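Long-range contacts in DNA repair protein XRCC1 (Mus musculus, PDB 3PC6), which acts as a scaffold that assembles protein complexes for DNA single-strand break repair and binds poly-ADP-ribose chains, seen here as its second BRCT domain: residues Q47-Q53 with A70-W76; H12-Y16 with L38-M42. All blocks are in the same frame, centred on the assembly; numbering follows the deposited sequence.

Contact 1. Residues Q47-Q53 with A70-W76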
# COMPACT_ATOMS: atom_id res chain seq x y z
N GLN B 47 -6.87 -14.71 3.40
CA GLN B 47 -8.14 -15.16 2.87
C GLN B 47 -8.14 -15.28 1.34
O GLN B 47 -8.80 -16.16 0.78
CB GLN B 47 -9.26 -14.23 3.34
CG GLN B 47 -9.37 -14.17 4.86
CD GLN B 47 -10.22 -13.01 5.35
OE1 GLN B 47 -10.20 -11.92 4.78
NE2 GLN B 47 -10.98 -13.23 6.42
N PHE B 48 -7.39 -14.39 0.67
CA PHE B 48 -7.32 -14.37 -0.79
C PHE B 48 -5.88 -14.41 -1.28
O PHE B 48 -5.07 -13.56 -0.92
CB PHE B 48 -8.01 -13.12 -1.36
CG PHE B 48 -9.43 -13.00 -0.94
CD1 PHE B 48 -9.79 -12.25 0.17
CD2 PHE B 48 -10.42 -13.71 -1.62
CE1 PHE B 48 -11.11 -12.18 0.58
CE2 PHE B 48 -11.76 -13.64 -1.21
CZ PHE B 48 -12.10 -12.88 -0.11
N VAL B 49 -5.58 -15.41 -2.09
CA VAL B 49 -4.29 -15.54 -2.77
C VAL B 49 -4.48 -15.07 -4.21
O VAL B 49 -5.24 -15.67 -4.97
CB VAL B 49 -3.82 -17.00 -2.74
CG1 VAL B 49 -2.53 -17.19 -3.54
CG2 VAL B 49 -3.64 -17.46 -1.29
N ILE B 50 -3.82 -13.97 -4.56
CA ILE B 50 -3.94 -13.40 -5.90
C ILE B 50 -2.77 -13.88 -6.74
O ILE B 50 -1.62 -13.73 -6.35
CB ILE B 50 -3.91 -11.86 -5.87
CG1 ILE B 50 -4.93 -11.31 -4.86
CG2 ILE B 50 -4.13 -11.30 -7.28
CD1 ILE B 50 -6.39 -11.73 -5.10
N THR B 51 -3.08 -14.49 -7.88
CA THR B 51 -2.04 -15.09 -8.73
C THR B 51 -2.33 -14.95 -10.22
O THR B 51 -3.46 -15.16 -10.66
CB THR B 51 -1.83 -16.58 -8.40
OG1 THR B 51 -0.94 -17.16 -9.36
CG2 THR B 51 -3.15 -17.34 -8.40
N ALA B 52 -1.31 -14.59 -10.99
CA ALA B 52 -1.43 -14.56 -12.45
C ALA B 52 -0.85 -15.84 -13.10
O ALA B 52 -0.86 -16.00 -14.32
CB ALA B 52 -0.71 -13.32 -13.01
N GLN B 53 -0.36 -16.75 -12.25
CA GLN B 53 0.38 -17.94 -12.70
C GLN B 53 -0.51 -19.18 -12.78
O GLN B 53 -1.66 -19.16 -12.37
CB GLN B 53 1.53 -18.22 -11.72
CG GLN B 53 2.38 -16.99 -11.38
CD GLN B 53 3.32 -16.58 -12.50
OE1 GLN B 53 3.44 -15.40 -12.83
NE2 GLN B 53 4.00 -17.56 -13.08
N ALA B 70 -9.13 -18.66 -0.73
CA ALA B 70 -9.65 -18.53 -2.08
C ALA B 70 -8.52 -18.07 -2.99
O ALA B 70 -7.76 -17.17 -2.62
CB ALA B 70 -10.77 -17.52 -2.12
N PHE B 71 -8.41 -18.68 -4.16
CA PHE B 71 -7.37 -18.32 -5.13
C PHE B 71 -8.02 -17.58 -6.29
O PHE B 71 -9.01 -18.05 -6.86
CB PHE B 71 -6.67 -19.60 -5.61
CG PHE B 71 -6.07 -20.39 -4.48
CD1 PHE B 71 -6.84 -21.28 -3.75
CD2 PHE B 71 -4.75 -20.19 -4.10
CE1 PHE B 71 -6.29 -21.99 -2.69
CE2 PHE B 71 -4.19 -20.89 -3.04
CZ PHE B 71 -4.97 -21.78 -2.33
N VAL B 72 -7.48 -16.40 -6.62
CA VAL B 72 -8.17 -15.49 -7.54
C VAL B 72 -7.21 -14.79 -8.49
O VAL B 72 -6.07 -14.50 -8.13
CB VAL B 72 -8.89 -14.39 -6.75
CG1 VAL B 72 -9.93 -13.69 -7.64
CG2 VAL B 72 -9.53 -14.95 -5.50
N ARG B 73 -7.69 -14.50 -9.70
CA ARG B 73 -6.94 -13.72 -10.70
C ARG B 73 -6.90 -12.23 -10.37
O ARG B 73 -7.84 -11.68 -9.82
CB ARG B 73 -7.56 -13.91 -12.10
CG ARG B 73 -7.44 -15.36 -12.65
CD ARG B 73 -5.99 -15.78 -12.68
NE ARG B 73 -5.78 -17.08 -13.32
CZ ARG B 73 -4.67 -17.80 -13.18
NH1 ARG B 73 -3.69 -17.36 -12.40
NH2 ARG B 73 -4.56 -18.98 -13.79
N PRO B 74 -5.80 -11.55 -10.73
CA PRO B 74 -5.73 -10.10 -10.44
C PRO B 74 -6.85 -9.28 -11.10
O PRO B 74 -7.19 -8.21 -10.60
CB PRO B 74 -4.34 -9.69 -10.94
CG PRO B 74 -3.82 -10.84 -11.76
CD PRO B 74 -4.54 -12.08 -11.29
N ARG B 75 -7.43 -9.78 -12.19
CA ARG B 75 -8.56 -9.08 -12.82
C ARG B 75 -9.69 -8.80 -11.82
O ARG B 75 -10.43 -7.83 -11.97
CB ARG B 75 -9.10 -9.86 -14.03
CG ARG B 75 -10.33 -9.22 -14.69
CD ARG B 75 -10.02 -7.83 -15.28
NE ARG B 75 -9.14 -7.91 -16.44
CZ ARG B 75 -8.61 -6.86 -17.07
NH1 ARG B 75 -8.86 -5.63 -16.63
NH2 ARG B 75 -7.83 -7.03 -18.12
N TRP B 76 -9.84 -9.64 -10.80
CA TRP B 76 -10.87 -9.40 -9.77
C TRP B 76 -10.69 -8.03 -9.11
O TRP B 76 -11.64 -7.26 -8.97
CB TRP B 76 -10.79 -10.48 -8.70
CG TRP B 76 -11.68 -10.28 -7.51
CD1 TRP B 76 -13.00 -9.94 -7.52
CD2 TRP B 76 -11.32 -10.47 -6.13
NE1 TRP B 76 -13.48 -9.90 -6.23
CE2 TRP B 76 -12.47 -10.21 -5.36
CE3 TRP B 76 -10.13 -10.82 -5.48
CZ2 TRP B 76 -12.48 -10.31 -3.97
CZ3 TRP B 76 -10.14 -10.92 -4.10
CH2 TRP B 76 -11.30 -10.66 -3.36
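The guanidinium of Arg73 gives this contact its shortest bonds. Its NH1 donates to Thr51 O at 2.8 Å and to Gln53 O at 2.7 Å; a weak bond from Arg73 NH2 to Gln53 O, 3.2 Å, adds to the second. Within residues 51-53, Gln53 N also bonds to Thr51 OG1 at 3.0 Å, an ST turn.

Next come the bonds of a parallel strand pair. Ala70 N donates to Gln47 O and Val49 N to Ala70 O; Val72 N donates to Val49 O, all three at 2.9 Å, and Thr51 N to Val72 O at 3.0 Å. The two short strands run 24° apart.

Side chains pack on both faces. On one, Val49 CB meets Phe71 CD2 at 3.6 Å. On the other, Phe48 lies beside Ala70 and Val72, and Trp76 CH2 sits over its ring face, 3.6 Å from Phe48 CD2. Ile50 CD1 reaches the edge of the Trp76 ring at CE3, 3.9 Å away, and Ile50 CG2 touches Pro74 CA at 3.7 Å.

Strand 48-51, helix 59-65 and strand 70-72 form a beta-alpha-beta unit of the BRCT fold. Helix 59-65 packs on the Val49 and Phe71 face. Pro74 leans on helix 23-33, while strand 12-16 flanks strand 48-51 on the side away from strand 70-72.

Contact 2. Residues H12-Y16 with L38-M42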
# COMPACT_ATOMS: atom_id res chain seq x y z
N HIS B 12 -8.04 -10.02 3.97
CA HIS B 12 -6.59 -10.16 3.92
C HIS B 12 -6.12 -10.83 2.64
O HIS B 12 -6.64 -11.88 2.25
CB HIS B 12 -6.10 -10.94 5.13
CG HIS B 12 -6.43 -10.28 6.43
ND1 HIS B 12 -5.50 -9.56 7.15
CD2 HIS B 12 -7.59 -10.20 7.13
CE1 HIS B 12 -6.07 -9.07 8.24
NE2 HIS B 12 -7.34 -9.45 8.25
N PHE B 13 -5.13 -10.22 1.98
CA PHE B 13 -4.65 -10.68 0.68
C PHE B 13 -3.18 -11.07 0.75
O PHE B 13 -2.40 -10.45 1.47
CB PHE B 13 -4.79 -9.56 -0.38
CG PHE B 13 -6.20 -9.05 -0.55
CD1 PHE B 13 -6.80 -8.27 0.43
CD2 PHE B 13 -6.90 -9.32 -1.71
CE1 PHE B 13 -8.09 -7.79 0.27
CE2 PHE B 13 -8.19 -8.85 -1.88
CZ PHE B 13 -8.79 -8.08 -0.89
N PHE B 14 -2.82 -12.10 -0.01
CA PHE B 14 -1.42 -12.44 -0.26
C PHE B 14 -1.20 -12.38 -1.77
O PHE B 14 -1.93 -13.01 -2.54
CB PHE B 14 -1.11 -13.84 0.27
CG PHE B 14 0.29 -14.28 0.01
CD1 PHE B 14 1.32 -13.91 0.86
CD2 PHE B 14 0.59 -15.10 -1.08
CE1 PHE B 14 2.63 -14.33 0.62
CE2 PHE B 14 1.89 -15.52 -1.32
CZ PHE B 14 2.91 -15.13 -0.47
N LEU B 15 -0.21 -11.61 -2.21
CA LEU B 15 0.06 -11.51 -3.64
C LEU B 15 1.09 -12.58 -4.00
O LEU B 15 2.25 -12.54 -3.58
CB LEU B 15 0.54 -10.10 -4.02
CG LEU B 15 -0.44 -8.96 -3.66
CD1 LEU B 15 0.09 -7.59 -4.12
CD2 LEU B 15 -1.84 -9.20 -4.21
N TYR B 16 0.66 -13.57 -4.76
CA TYR B 16 1.54 -14.70 -5.05
C TYR B 16 2.33 -14.44 -6.32
O TYR B 16 1.75 -14.19 -7.38
CB TYR B 16 0.71 -15.98 -5.17
CG TYR B 16 1.50 -17.16 -5.69
CD1 TYR B 16 2.07 -18.08 -4.82
CD2 TYR B 16 1.69 -17.34 -7.05
CE1 TYR B 16 2.80 -19.16 -5.30
CE2 TYR B 16 2.43 -18.41 -7.54
CZ TYR B 16 2.98 -19.32 -6.66
OH TYR B 16 3.70 -20.38 -7.15
N LEU B 38 -2.85 -6.38 3.42
CA LEU B 38 -1.87 -7.23 2.76
C LEU B 38 -1.06 -8.01 3.78
O LEU B 38 -0.71 -7.50 4.84
CB LEU B 38 -0.94 -6.39 1.88
CG LEU B 38 -1.59 -5.86 0.60
CD1 LEU B 38 -0.84 -4.64 0.11
CD2 LEU B 38 -1.64 -6.95 -0.46
N GLU B 39 -0.79 -9.27 3.45
CA GLU B 39 0.04 -10.12 4.27
C GLU B 39 1.32 -10.43 3.48
O GLU B 39 1.26 -10.69 2.27
CB GLU B 39 -0.71 -11.42 4.60
CG GLU B 39 -1.99 -11.23 5.43
CD GLU B 39 -1.73 -10.73 6.85
OE1 GLU B 39 -0.61 -10.93 7.36
OE2 GLU B 39 -2.65 -10.15 7.47
N ASP B 40 2.46 -10.38 4.14
CA ASP B 40 3.73 -10.65 3.47
C ASP B 40 4.08 -12.13 3.51
O ASP B 40 5.01 -12.58 2.84
CB ASP B 40 4.86 -9.81 4.08
CG ASP B 40 4.65 -8.33 3.90
OD1 ASP B 40 4.04 -7.94 2.87
OD2 ASP B 40 5.09 -7.55 4.77
N TYR B 41 3.32 -12.89 4.29
CA TYR B 41 3.53 -14.33 4.42
C TYR B 41 2.20 -15.05 4.34
O TYR B 41 1.16 -14.49 4.68
CB TYR B 41 4.19 -14.66 5.76
CG TYR B 41 5.61 -14.18 5.86
CD1 TYR B 41 6.66 -14.95 5.38
CD2 TYR B 41 5.91 -12.95 6.44
CE1 TYR B 41 7.97 -14.51 5.47
CE2 TYR B 41 7.22 -12.50 6.53
CZ TYR B 41 8.24 -13.28 6.05
OH TYR B 41 9.54 -12.83 6.14
N MET B 42 2.23 -16.31 3.89
CA MET B 42 1.06 -17.17 3.92
C MET B 42 0.77 -17.60 5.34
O MET B 42 1.26 -18.64 5.79
CB MET B 42 1.28 -18.40 3.05
CG MET B 42 1.24 -18.10 1.59
SD MET B 42 -0.43 -17.60 1.14
CE MET B 42 -1.34 -19.12 1.49
O HOH W 1 1.47 -10.14 -0.32
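The Phe14 ring is the main bump here, and residues 39-42 curve around it as the hollow. Met42 lies over one ring face: its SD is 3.8 Å from the centroid of the Phe14 ring, a Met-aromatic contact. Met42 CG lies 3.9 Å from the same centroid, almost on the ring normal, and makes a CH-pi contact. Backbone lines more of the hollow. Asp40 O is 3.7 Å from Phe14 CE1 at the ring edge, Glu39 O is 3.5 Å from Phe14 CD1, and Tyr41 C is 3.8 Å from that same CD1.

Leu38 makes a smaller bump. Its CD2 lies against both Phe13 CB, at 4.1 Å, and Leu15 CG, at 4.0 Å. Leu38 and Leu15 also touch Ile28 of helix 23-33, which packs on this face of the sheet.

Phe13 and Leu38 form a parallel bridge, with Glu39 N donating to Phe13 O at 2.8 Å. This joins strand 12-16 to the edge strand 37-38 in the four-stranded parallel sheet of the BRCT fold, whose strand order is 2-1-3-4. Beyond the bridge the chains diverge. Water 1 fills the widening gap: it accepts from Leu15 N at 2.9 Å and donates to Glu39 O at 2.7 Å.

The Glu39 side chain folds back alongside the strand. Its OE2 accepts a hydrogen bond from His12 ND1 at 2.9 Å, near the plane of the imidazole. Glu39 OE1 forms a salt bridge with Arg45 and accepts a hydrogen bond from Asn43.

Overall arrangement
Contacts 1 and 2 meet in the middle of one parallel sheet, with centres about 10 Å apart. Strands 12-16 and 48-51 are neighbours, so contact 1 carries the sheet to its edge at 70-72 and contact 2 to its other edge at 37-38. Probable hydrogen bonds join them: Phe14 N to Phe48 O and Tyr16 N to Ile50 O, both 2.8 Å. Side chains also meet, with Trp76 CZ3 3.6 Å from Phe13 CE2. Contact 1 lies about 3 Å from the chain centre and contact 2 about 9 Å, measured between centres. In sequence, both segments of contact 2 come before residue 47, where contact 1 begins. The second chain of the assembly touches neither.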